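Local coordinates for protein coclaurine N-methyltransferase (Coptis japonica, PDB 6GKV) that catalyses the S-adenosyl-L-methionine-dependent N-methylation of coclaurine and related tetrahydroisoquinolines in plant alkaloid biosynthesis, at residues Q73-P78 with V157-Y162; T151-S156 with K178-T183; D192-I197 with G221-E226; L225-H230 with S345-K350. All blocks are in the same frame, centred on the assembly; numbering follows the deposited sequence.

Interaction 1: Q73-P78 with V157-Y162; sequences QLYEIP and VSQKEY. With SAH (S-adenosyl-L-homocysteine), chain C.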
# COMPACT_ATOMS: atom_id res chain seq x y z
N GLN A 73 5.76 21.67 24.82
CA GLN A 73 6.73 20.70 25.34
C GLN A 73 7.88 20.53 24.36
O GLN A 73 9.03 20.31 24.74
CB GLN A 73 6.07 19.35 25.64
CG GLN A 73 5.17 19.36 26.87
CD GLN A 73 4.80 17.97 27.36
OE1 GLN A 73 5.66 17.15 27.68
NE2 GLN A 73 3.50 17.70 27.41
N LEU A 74 7.54 20.66 23.08
CA LEU A 74 8.44 20.43 21.97
C LEU A 74 8.29 21.62 21.02
O LEU A 74 7.33 22.38 21.16
CB LEU A 74 8.09 19.10 21.29
CG LEU A 74 9.09 18.36 20.41
CD1 LEU A 74 10.42 18.14 21.13
CD2 LEU A 74 8.45 17.03 20.05
N TYR A 75 9.23 21.81 20.09
CA TYR A 75 9.08 22.81 19.01
C TYR A 75 9.11 24.30 19.42
O TYR A 75 8.99 25.19 18.56
CB TYR A 75 7.78 22.52 18.22
CG TYR A 75 7.79 21.15 17.58
CD1 TYR A 75 8.96 20.65 17.01
CD2 TYR A 75 6.66 20.35 17.59
CE1 TYR A 75 8.99 19.41 16.43
CE2 TYR A 75 6.69 19.09 17.01
CZ TYR A 75 7.87 18.63 16.43
OH TYR A 75 7.93 17.38 15.84
N GLU A 76 9.26 24.59 20.72
CA GLU A 76 9.62 25.93 21.18
C GLU A 76 11.00 25.88 21.83
O GLU A 76 11.19 26.33 22.96
CB GLU A 76 8.59 26.50 22.18
CG GLU A 76 7.39 27.22 21.56
CD GLU A 76 7.78 28.38 20.65
OE1 GLU A 76 8.85 28.98 20.84
OE2 GLU A 76 6.99 28.68 19.75
N ILE A 77 11.95 25.30 21.11
CA ILE A 77 13.28 25.06 21.65
C ILE A 77 14.20 26.22 21.33
O ILE A 77 14.23 26.68 20.19
CB ILE A 77 13.88 23.76 21.08
CG1 ILE A 77 12.83 22.63 21.10
CG2 ILE A 77 15.18 23.41 21.81
CD1 ILE A 77 12.21 22.36 22.50
N PRO A 78 14.95 26.70 22.33
CA PRO A 78 15.97 27.73 22.10
C PRO A 78 16.91 27.37 20.97
O PRO A 78 17.50 26.28 20.95
CB PRO A 78 16.71 27.81 23.44
CG PRO A 78 16.26 26.62 24.23
CD PRO A 78 14.88 26.33 23.75
N VAL A 157 6.55 30.53 17.52
CA VAL A 157 7.12 31.88 17.54
C VAL A 157 8.64 31.87 17.49
O VAL A 157 9.25 32.84 17.05
CB VAL A 157 6.66 32.66 18.78
CG1 VAL A 157 5.16 32.85 18.77
CG2 VAL A 157 7.11 31.94 20.04
N SER A 158 9.24 30.78 17.95
CA SER A 158 10.68 30.63 17.94
C SER A 158 11.21 30.27 16.54
O SER A 158 12.35 30.60 16.20
CB SER A 158 11.09 29.58 18.97
OG SER A 158 12.36 29.03 18.68
N GLN A 159 10.39 29.61 15.73
CA GLN A 159 10.81 29.19 14.40
C GLN A 159 10.62 30.31 13.36
O GLN A 159 11.45 30.47 12.46
CB GLN A 159 10.06 27.90 13.99
CG GLN A 159 10.47 26.70 14.84
CD GLN A 159 9.76 25.40 14.46
OE1 GLN A 159 8.96 25.36 13.54
NE2 GLN A 159 10.08 24.32 15.18
N LYS A 160 9.56 31.09 13.49
CA LYS A 160 9.42 32.31 12.70
C LYS A 160 10.54 33.29 13.00
O LYS A 160 11.01 34.02 12.11
CB LYS A 160 8.06 32.97 12.97
CG LYS A 160 7.72 34.13 12.06
CD LYS A 160 6.52 34.90 12.60
CE LYS A 160 5.90 35.82 11.56
NZ LYS A 160 6.89 36.75 10.98
N GLU A 161 10.98 33.31 14.27
CA GLU A 161 12.16 34.07 14.73
C GLU A 161 13.35 33.89 13.81
O GLU A 161 13.77 34.78 13.08
CB GLU A 161 12.58 33.61 16.13
CG GLU A 161 11.94 34.28 17.36
CD GLU A 161 11.66 35.76 17.16
OE1 GLU A 161 12.51 36.49 16.60
OE2 GLU A 161 10.58 36.21 17.61
N TYR A 162 13.86 32.67 13.85
CA TYR A 162 15.16 32.35 13.32
C TYR A 162 15.23 32.48 11.81
O TYR A 162 16.28 32.85 11.26
CB TYR A 162 15.56 30.92 13.74
CG TYR A 162 16.86 30.51 13.11
CD1 TYR A 162 18.06 31.00 13.59
CD2 TYR A 162 16.88 29.64 12.03
CE1 TYR A 162 19.25 30.63 13.01
CE2 TYR A 162 18.07 29.27 11.44
CZ TYR A 162 19.25 29.77 11.94
OH TYR A 162 20.45 29.40 11.36
N SAH C . 9.98 20.29 8.88
CA SAH C . 11.04 20.67 9.80
CB SAH C . 10.71 20.23 11.22
CG SAH C . 9.92 18.93 11.35
SD SAH C . 9.40 18.66 13.07
C SAH C . 12.38 20.08 9.39
O SAH C . 12.39 19.16 8.57
OXT SAH C . 13.45 20.51 9.86
C5' SAH C . 7.68 19.12 12.75
C4' SAH C . 7.47 20.60 12.40
O4' SAH C . 6.09 20.88 12.21
C3' SAH C . 7.95 21.54 13.49
O3' SAH C . 8.51 22.68 12.89
C2' SAH C . 6.71 21.98 14.22
O2' SAH C . 6.90 23.29 14.69
C1' SAH C . 5.66 21.89 13.11
N9 SAH C . 4.29 21.61 13.62
C8 SAH C . 3.88 20.60 14.46
N7 SAH C . 2.54 20.73 14.66
C5 SAH C . 2.10 21.80 13.96
C6 SAH C . 0.84 22.39 13.81
N6 SAH C . -0.24 21.90 14.42
N1 SAH C . 0.71 23.52 13.01
C2 SAH C . 1.82 24.05 12.37
N3 SAH C . 3.05 23.46 12.52
C4 SAH C . 3.19 22.36 13.31
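Glu76 and Ser158 mark the closest approach of the two backbones, 5.8 Å between their CA atoms, where the irregular chain of 73-78 passes the N-terminal end of helix 157-168. The carboxylate of Glu76 lies against that helix end. Its chain is bent at chi2 (-56°), which swings CD toward the helix, and OE2 comes to 2.9 Å from Val157 N. The side chains of Glu76 and Val157 cross at about a right angle, with Val157 CG2 3.3 Å from Glu76 OE2, while Glu76 OE1 faces Ser158. The nearby helix terminus would probably favour a negative charge on Glu76, although the carboxylate of Asp71 also lies close. Beside this, Ser158 OG gives a weak hydrogen bond of 3.4 Å to Ile77 O. Tyr75 and Gln159 turn instead to S-adenosyl-L-homocysteine. The Tyr75 ring is sandwiched: the ribose C2' stands 3.6 Å above the centre of one face, and Leu74 CG covers the opposite face. Tyr75 OH lies 3.4 Å from the ligand SD and is hydrogen-bonded to His202; the same side chain also touches the bound N-methylheliamine. Gln159 NE2 donates a weak hydrogen bond to the ribose O3' at 3.2 Å. Gln159 OE1 accepts from both ribose hydroxyls, but the position of that oxygen is less certain. Pro78 occupies the N-cap position before helix 79-85, and Ile77 touches Leu82 of that helix. Helix 313-335 adds Trp323 against Ile77, and Leu179 of strand 176-179 lies against Val157.

Interaction 2: T151-S156 with K178-T183; sequences TAVTNS and KLADIT. With SAH (S-adenosyl-L-homocysteine), chain C.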
# COMPACT_ATOMS: atom_id res chain seq x y z
N THR A 151 7.61 30.04 0.85
CA THR A 151 6.79 30.45 1.98
C THR A 151 6.79 29.41 3.10
O THR A 151 6.38 28.26 2.91
CB THR A 151 5.34 30.72 1.55
OG1 THR A 151 5.32 31.56 0.38
CG2 THR A 151 4.56 31.36 2.70
N ALA A 152 7.25 29.80 4.28
CA ALA A 152 7.34 28.86 5.40
C ALA A 152 6.16 29.03 6.36
O ALA A 152 5.79 30.15 6.68
CB ALA A 152 8.66 29.05 6.12
N VAL A 153 5.57 27.93 6.82
CA VAL A 153 4.47 28.05 7.78
C VAL A 153 4.72 27.32 9.09
O VAL A 153 4.97 26.12 9.11
CB VAL A 153 3.15 27.53 7.19
CG1 VAL A 153 2.03 27.75 8.18
CG2 VAL A 153 2.85 28.22 5.89
N THR A 154 4.61 28.06 10.20
CA THR A 154 4.89 27.53 11.53
C THR A 154 3.89 28.04 12.55
O THR A 154 3.38 29.13 12.40
CB THR A 154 6.27 27.92 12.01
OG1 THR A 154 7.22 27.71 10.97
CG2 THR A 154 6.65 27.08 13.17
N ASN A 155 3.62 27.27 13.60
CA ASN A 155 2.86 27.78 14.74
C ASN A 155 3.78 28.07 15.93
O ASN A 155 3.32 28.21 17.07
CB ASN A 155 1.77 26.79 15.14
CG ASN A 155 2.33 25.47 15.65
OD1 ASN A 155 3.48 25.12 15.38
ND2 ASN A 155 1.50 24.72 16.37
N SER A 156 5.07 28.18 15.64
CA SER A 156 6.11 28.30 16.65
C SER A 156 6.82 29.65 16.56
O SER A 156 7.59 29.90 15.62
CB SER A 156 7.11 27.14 16.51
OG SER A 156 8.32 27.37 17.20
N LYS A 178 5.07 32.64 7.73
CA LYS A 178 3.76 32.88 8.32
C LYS A 178 3.56 32.12 9.63
O LYS A 178 3.87 30.92 9.69
CB LYS A 178 2.64 32.48 7.34
CG LYS A 178 2.77 33.03 5.93
CD LYS A 178 1.49 32.72 5.13
CE LYS A 178 1.42 33.52 3.83
NZ LYS A 178 1.72 34.97 4.03
N LEU A 179 3.03 32.78 10.66
CA LEU A 179 2.75 32.08 11.91
C LEU A 179 1.28 31.64 11.99
O LEU A 179 0.39 32.47 12.14
CB LEU A 179 3.12 32.96 13.10
CG LEU A 179 3.28 32.28 14.46
CD1 LEU A 179 4.62 31.54 14.59
CD2 LEU A 179 3.11 33.31 15.54
N ALA A 180 1.05 30.33 11.91
CA ALA A 180 -0.32 29.78 11.84
C ALA A 180 -0.44 28.36 12.37
O ALA A 180 0.49 27.57 12.27
CB ALA A 180 -0.83 29.82 10.40
N ASP A 181 -1.60 28.04 12.95
CA ASP A 181 -1.94 26.66 13.27
C ASP A 181 -2.47 26.04 11.98
O ASP A 181 -3.50 26.46 11.46
CB ASP A 181 -2.95 26.58 14.42
CG ASP A 181 -3.35 25.14 14.77
OD1 ASP A 181 -2.58 24.20 14.49
OD2 ASP A 181 -4.44 24.94 15.34
N ILE A 182 -1.75 25.07 11.44
CA ILE A 182 -2.13 24.47 10.18
C ILE A 182 -3.45 23.71 10.35
O ILE A 182 -4.22 23.57 9.39
CB ILE A 182 -0.99 23.55 9.66
CG1 ILE A 182 0.26 24.40 9.42
CG2 ILE A 182 -1.40 22.83 8.37
CD1 ILE A 182 1.49 23.61 9.01
N THR A 183 -3.71 23.26 11.57
CA THR A 183 -4.99 22.63 11.93
C THR A 183 -6.20 23.51 11.59
O THR A 183 -7.24 23.03 11.16
CB THR A 183 -5.02 22.29 13.43
OG1 THR A 183 -4.08 21.26 13.70
CG2 THR A 183 -6.41 21.84 13.88
N SAH C . 9.98 20.29 8.88
CA SAH C . 11.04 20.67 9.80
CB SAH C . 10.71 20.23 11.22
CG SAH C . 9.92 18.93 11.35
SD SAH C . 9.40 18.66 13.07
C SAH C . 12.38 20.08 9.39
O SAH C . 12.39 19.16 8.57
OXT SAH C . 13.45 20.51 9.86
C5' SAH C . 7.68 19.12 12.75
C4' SAH C . 7.47 20.60 12.40
O4' SAH C . 6.09 20.88 12.21
C3' SAH C . 7.95 21.54 13.49
O3' SAH C . 8.51 22.68 12.89
C2' SAH C . 6.71 21.98 14.22
O2' SAH C . 6.90 23.29 14.69
C1' SAH C . 5.66 21.89 13.11
N9 SAH C . 4.29 21.61 13.62
C8 SAH C . 3.88 20.60 14.46
N7 SAH C . 2.54 20.73 14.66
C5 SAH C . 2.10 21.80 13.96
C6 SAH C . 0.84 22.39 13.81
N6 SAH C . -0.24 21.90 14.42
N1 SAH C . 0.71 23.52 13.01
C2 SAH C . 1.82 24.05 12.37
N3 SAH C . 3.05 23.46 12.52
C4 SAH C . 3.19 22.36 13.31
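Val153 pairs with Lys178, and Thr154 with Leu179, in parallel register, and three backbone hydrogen bonds run from Ala152 O to Ala180 N before the chains splay. On one face of the sheet Val153 CG1, anti to the backbone N (chi1 -176°), meets Ile182 CG1 at 4.0 Å and Ala180 CB at 4.2 Å. Farther back the aliphatic stem of Lys178 passes Thr151 CG2, and its NZ is salt-bridged to Glu176. On the other face Leu179 CD1 rests 3.5 Å from Ser156 C. Beyond the strand ends the adenine of S-adenosyl-L-homocysteine slots between Asn155 and Ile182: Asn155 CG lies 3.6 Å from C2 over one face, and Ile182 CD1 reaches the same C2 at 3.4 Å from the opposite side. Asp181 OD1 accepts from the adenine N6 at 3.3 Å. The adenine N1 takes a weak bond from the backbone N of Ile182. An alanine in place of Asn155 would probably uncover one face of the adenine and leave the ring freer to shift. This beta-alpha-beta unit, strand 149-154, helix 157-168 and strand 176-179, is characteristic of the Rossmann-like class I methyltransferase fold, with Asp181 accepting from the adenine amine, as in many relatives.

Interaction 3: D192-I197 with G221-E226; sequences DRILVI and GLLFLE. With SAH (S-adenosyl-L-homocysteine), chain C.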
# COMPACT_ATOMS: atom_id res chain seq x y z
N ASP A 192 2.90 26.30 -6.36
CA ASP A 192 3.28 25.27 -7.34
C ASP A 192 3.80 24.02 -6.65
O ASP A 192 3.73 22.91 -7.19
CB ASP A 192 4.37 25.76 -8.29
CG ASP A 192 3.94 26.95 -9.12
OD1 ASP A 192 2.75 27.03 -9.50
OD2 ASP A 192 4.82 27.80 -9.39
N ARG A 193 4.39 24.20 -5.48
CA ARG A 193 4.93 23.06 -4.77
C ARG A 193 4.80 23.26 -3.28
O ARG A 193 5.19 24.28 -2.72
CB ARG A 193 6.37 22.81 -5.20
CG ARG A 193 6.45 21.73 -6.29
CD ARG A 193 7.48 22.05 -7.34
NE ARG A 193 7.50 21.09 -8.45
CZ ARG A 193 6.67 21.12 -9.49
NH1 ARG A 193 5.73 22.05 -9.58
NH2 ARG A 193 6.79 20.21 -10.44
N ILE A 194 4.17 22.26 -2.67
CA ILE A 194 3.98 22.22 -1.24
C ILE A 194 4.81 21.10 -0.69
O ILE A 194 4.67 19.95 -1.10
CB ILE A 194 2.52 22.03 -0.86
CG1 ILE A 194 1.69 23.14 -1.49
CG2 ILE A 194 2.38 22.00 0.68
CD1 ILE A 194 0.21 22.91 -1.35
N LEU A 195 5.68 21.45 0.24
CA LEU A 195 6.59 20.49 0.84
C LEU A 195 6.19 20.28 2.28
O LEU A 195 6.03 21.23 3.03
CB LEU A 195 8.02 21.00 0.75
CG LEU A 195 8.44 21.33 -0.68
CD1 LEU A 195 9.74 22.10 -0.66
CD2 LEU A 195 8.60 20.05 -1.46
N VAL A 196 6.02 19.02 2.67
CA VAL A 196 5.64 18.68 4.03
C VAL A 196 6.60 17.65 4.62
O VAL A 196 6.48 16.46 4.34
CB VAL A 196 4.21 18.11 4.09
CG1 VAL A 196 3.78 17.93 5.56
CG2 VAL A 196 3.23 19.05 3.39
N ILE A 197 7.55 18.11 5.44
CA ILE A 197 8.55 17.21 6.00
C ILE A 197 8.28 16.86 7.46
O ILE A 197 8.59 17.62 8.37
CB ILE A 197 9.97 17.81 5.87
CG1 ILE A 197 10.18 18.32 4.45
CG2 ILE A 197 11.05 16.76 6.25
CD1 ILE A 197 9.93 17.27 3.39
N GLY A 221 0.40 21.73 -9.90
CA GLY A 221 1.29 21.80 -8.76
C GLY A 221 1.45 20.43 -8.14
O GLY A 221 0.63 19.54 -8.37
N LEU A 222 2.51 20.26 -7.34
CA LEU A 222 2.75 18.99 -6.66
C LEU A 222 2.78 19.16 -5.15
O LEU A 222 3.02 20.25 -4.63
CB LEU A 222 4.07 18.36 -7.13
CG LEU A 222 4.17 18.23 -8.65
CD1 LEU A 222 5.44 17.54 -9.08
CD2 LEU A 222 2.94 17.50 -9.18
N LEU A 223 2.50 18.05 -4.47
CA LEU A 223 2.65 17.92 -3.04
C LEU A 223 3.72 16.87 -2.74
O LEU A 223 3.56 15.71 -3.13
CB LEU A 223 1.33 17.51 -2.38
CG LEU A 223 1.49 17.12 -0.91
CD1 LEU A 223 2.01 18.30 -0.12
CD2 LEU A 223 0.19 16.58 -0.29
N PHE A 224 4.81 17.26 -2.08
CA PHE A 224 5.81 16.27 -1.67
C PHE A 224 5.78 16.05 -0.15
O PHE A 224 5.85 17.00 0.65
CB PHE A 224 7.21 16.69 -2.10
CG PHE A 224 8.28 15.74 -1.61
CD1 PHE A 224 8.47 14.51 -2.22
CD2 PHE A 224 9.07 16.08 -0.52
CE1 PHE A 224 9.44 13.63 -1.76
CE2 PHE A 224 10.04 15.20 -0.06
CZ PHE A 224 10.23 13.97 -0.68
N LEU A 225 5.69 14.78 0.25
CA LEU A 225 5.57 14.41 1.66
C LEU A 225 6.66 13.46 2.15
O LEU A 225 6.94 12.46 1.52
CB LEU A 225 4.21 13.75 1.90
CG LEU A 225 4.02 13.13 3.28
CD1 LEU A 225 4.00 14.23 4.30
CD2 LEU A 225 2.73 12.33 3.33
N GLU A 226 7.24 13.77 3.31
CA GLU A 226 8.07 12.81 4.02
C GLU A 226 7.46 12.51 5.40
O GLU A 226 7.08 13.43 6.14
CB GLU A 226 9.50 13.33 4.20
CG GLU A 226 10.43 12.32 4.90
CD GLU A 226 11.83 12.88 5.21
OE1 GLU A 226 12.68 12.92 4.30
OE2 GLU A 226 12.08 13.28 6.37
N SAH C . 9.98 20.29 8.88
CA SAH C . 11.04 20.67 9.80
CB SAH C . 10.71 20.23 11.22
CG SAH C . 9.92 18.93 11.35
SD SAH C . 9.40 18.66 13.07
C SAH C . 12.38 20.08 9.39
O SAH C . 12.39 19.16 8.57
OXT SAH C . 13.45 20.51 9.86
C5' SAH C . 7.68 19.12 12.75
C4' SAH C . 7.47 20.60 12.40
O4' SAH C . 6.09 20.88 12.21
C3' SAH C . 7.95 21.54 13.49
O3' SAH C . 8.51 22.68 12.89
C2' SAH C . 6.71 21.98 14.22
O2' SAH C . 6.90 23.29 14.69
C1' SAH C . 5.66 21.89 13.11
N9 SAH C . 4.29 21.61 13.62
C8 SAH C . 3.88 20.60 14.46
N7 SAH C . 2.54 20.73 14.66
C5 SAH C . 2.10 21.80 13.96
C6 SAH C . 0.84 22.39 13.81
N6 SAH C . -0.24 21.90 14.42
N1 SAH C . 0.71 23.52 13.01
C2 SAH C . 1.82 24.05 12.37
N3 SAH C . 3.05 23.46 12.52
C4 SAH C . 3.19 22.36 13.31
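Arg193 and Leu222 lie side by side and point the same way, so that the guanidinium rests on the leucine: Leu222 CG is 3.7 Å above its plane, offset toward the rim, and CD1 touches Arg193 NH2 at 3.3 Å. The Arg193 NE is hydrogen-bonded to Ala119 O. An alanine at Arg193 would probably leave Leu222 without its flat cover and Ala119 O without this donor. Farther along the same face, Leu195 CD2 packs on Phe224 CB at 3.7 Å. The phenyl ring, its CG anti to the backbone N (chi1 176°), receives Ile197 CD1 at its edge, 4.0 Å from CE2. Beyond it Ile197 CG2 lies against Glu226 OE2, while Glu226 OE1 is hydrogen-bonded to Tyr115. On the reverse face the leucines reach across to the facing strand. Leu223 CD1 touches both Ile194 CG2 and Val196 CG2, 3.8 Å from each, and Leu225 CD1 meets Val196 CB at 3.9 Å. These pairs sit on two nearly parallel strands, whose short axes differ by 6° and come within 4.9 Å, joined by five backbone hydrogen bonds. At the strand end, Ile197 O accepts a hydrogen bond from the amino N of S-adenosyl-L-homocysteine, which places the C-terminal ends of the parallel strands at the cofactor site. Strand 126-130 flanks 191-197 on its other side, where Leu128 and Leu130 pack on Ile194. Helix 104-118 lies over the face of Phe224 and Ile197, through Arg118 and Tyr115, and Ile217 of strand 217-218 closes on Ile194 and Leu223.

Interaction 4: L225-H230 with S345-K350; sequences LEHICH and SHVLFK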
# COMPACT_ATOMS: atom_id res chain seq x y z
N LEU A 225 5.69 14.78 0.25
CA LEU A 225 5.57 14.41 1.66
C LEU A 225 6.66 13.46 2.15
O LEU A 225 6.94 12.46 1.52
CB LEU A 225 4.21 13.75 1.90
CG LEU A 225 4.02 13.13 3.28
CD1 LEU A 225 4.00 14.23 4.30
CD2 LEU A 225 2.73 12.33 3.33
N GLU A 226 7.24 13.77 3.31
CA GLU A 226 8.07 12.81 4.02
C GLU A 226 7.46 12.51 5.40
O GLU A 226 7.08 13.43 6.14
CB GLU A 226 9.50 13.33 4.20
CG GLU A 226 10.43 12.32 4.90
CD GLU A 226 11.83 12.88 5.21
OE1 GLU A 226 12.68 12.92 4.30
OE2 GLU A 226 12.08 13.28 6.37
N HIS A 227 7.35 11.22 5.72
CA HIS A 227 6.94 10.82 7.05
C HIS A 227 7.73 9.60 7.45
O HIS A 227 8.01 8.75 6.62
CB HIS A 227 5.46 10.50 7.12
CG HIS A 227 5.03 9.40 6.21
ND1 HIS A 227 4.89 8.10 6.65
CD2 HIS A 227 4.68 9.40 4.90
CE1 HIS A 227 4.48 7.34 5.64
NE2 HIS A 227 4.34 8.11 4.57
N ILE A 228 8.10 9.51 8.71
CA ILE A 228 8.73 8.30 9.17
C ILE A 228 7.62 7.26 9.21
O ILE A 228 6.44 7.62 9.23
CB ILE A 228 9.43 8.50 10.53
CG1 ILE A 228 8.47 9.14 11.53
CG2 ILE A 228 10.62 9.42 10.34
CD1 ILE A 228 7.60 8.16 12.27
N CYS A 229 7.97 5.97 9.20
CA CYS A 229 6.95 4.92 9.19
C CYS A 229 7.48 3.62 9.73
O CYS A 229 8.69 3.49 9.98
CB CYS A 229 6.44 4.71 7.77
SG CYS A 229 7.72 4.04 6.72
N HIS A 230 6.59 2.65 9.93
CA HIS A 230 7.02 1.26 9.91
C HIS A 230 6.61 0.66 8.58
O HIS A 230 5.55 0.99 8.04
CB HIS A 230 6.45 0.44 11.06
CG HIS A 230 6.91 -0.99 11.03
ND1 HIS A 230 6.21 -1.98 10.38
CD2 HIS A 230 8.05 -1.56 11.50
CE1 HIS A 230 6.87 -3.12 10.50
NE2 HIS A 230 7.99 -2.89 11.17
N SER A 345 9.39 7.29 4.53
CA SER A 345 8.59 7.20 3.30
C SER A 345 8.46 8.54 2.60
O SER A 345 8.11 9.55 3.24
CB SER A 345 7.21 6.64 3.63
OG SER A 345 6.34 6.68 2.51
N HIS A 346 8.72 8.55 1.30
CA HIS A 346 8.47 9.72 0.45
C HIS A 346 7.33 9.51 -0.55
O HIS A 346 7.36 8.58 -1.37
CB HIS A 346 9.74 10.11 -0.32
CG HIS A 346 10.83 10.67 0.55
ND1 HIS A 346 12.09 10.95 0.07
CD2 HIS A 346 10.84 11.00 1.86
CE1 HIS A 346 12.84 11.42 1.05
NE2 HIS A 346 12.10 11.48 2.14
N VAL A 347 6.34 10.39 -0.49
CA VAL A 347 5.22 10.34 -1.41
C VAL A 347 5.08 11.62 -2.23
O VAL A 347 5.07 12.73 -1.68
CB VAL A 347 3.89 10.09 -0.68
CG1 VAL A 347 2.82 9.73 -1.69
CG2 VAL A 347 4.05 8.97 0.35
N LEU A 348 4.96 11.47 -3.55
CA LEU A 348 4.72 12.61 -4.42
C LEU A 348 3.26 12.57 -4.90
O LEU A 348 2.81 11.57 -5.43
CB LEU A 348 5.69 12.64 -5.61
CG LEU A 348 5.63 13.87 -6.53
CD1 LEU A 348 5.96 15.16 -5.79
CD2 LEU A 348 6.54 13.71 -7.76
N PHE A 349 2.54 13.65 -4.65
CA PHE A 349 1.12 13.76 -5.02
C PHE A 349 0.91 14.85 -6.07
O PHE A 349 1.57 15.89 -6.02
CB PHE A 349 0.23 14.12 -3.83
CG PHE A 349 0.23 13.14 -2.70
CD1 PHE A 349 -0.64 12.05 -2.70
CD2 PHE A 349 1.04 13.35 -1.57
CE1 PHE A 349 -0.67 11.17 -1.62
CE2 PHE A 349 1.01 12.49 -0.48
CZ PHE A 349 0.15 11.40 -0.50
N LYS A 350 -0.04 14.64 -6.98
CA LYS A 350 -0.61 15.72 -7.80
C LYS A 350 -2.06 15.98 -7.38
O LYS A 350 -2.64 15.19 -6.63
CB LYS A 350 -0.54 15.38 -9.28
CG LYS A 350 -1.61 14.40 -9.70
CD LYS A 350 -1.48 14.01 -11.17
CE LYS A 350 -2.42 12.86 -11.50
NZ LYS A 350 -2.03 12.21 -12.79
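Glu226 and His346 form the tight polar part of the contact. Their side chains lie side by side, with carboxylate and imidazole planes only 2° apart, and His346 NE2 donates a 2.7 Å hydrogen bond to the anti lone pair of Glu226 OE1. The aliphatic part of the glutamate is close as well, its CG in the plane of the ring at the edge and 3.3 Å from His346 NE2. Glu226 OE1 is also hydrogen-bonded to Tyr115 OH, and Arg118 holds His346 ND1, which fixes the rotation of the imidazole. On the other face His227, its CG in the crowded position between backbone N and carbonyl carbon (chi1 60°), is turned over Ser345. Ser345 CB makes a CH-pi contact 3.7 Å from the ring centroid and 29° off its normal, while Ser345 OG is bonded to His276. The His227 ring is also tied to its own strand by a 3.0 Å hydrogen bond from ND1 to Ile228 O. Four backbone bonds pair Leu225 with Val347 and His227 with Ser345 as antiparallel hydrogen-bonded pairs. Strand 342-350 is the one that runs against its neighbours in the class I methyltransferase sheet, between 221-230 and 272-279. Toward Phe349 the side chains meet more loosely: Leu225 CD2 reaches the edge of the Phe349 ring at 4.2 Å, and Leu225 CB and Val347 CB stand 4.5 Å apart. At the other end Cys229 SG approaches Ser345 CB at 4.1 Å. The partly exposed Lys350 leads outward to a salt bridge with Asp269 of the second subunit.

In the fold
Interactions 2, 3 and 4 all belong to one sheet and are buried, whereas interaction 1 is a surface contact between a loop and a helix. That helix connects the two strands of interaction 2, and the two contacts touch where Ser156 OG is bonded to Tyr75 O; both, with interaction 3, reach S-adenosyl-L-homocysteine, at its ribose, adenine and amino group respectively. Interactions 3 and 4 use the two edges of strand 221-230. Their chemistry differs with place: short parallel pairing giving way to adenine-binding loops in interaction 2, mainly aliphatic packing in 3, histidines and a buried carboxylate in 4, and in 1 few polar contacts between its own segments, with Gln159 turned to the ribose.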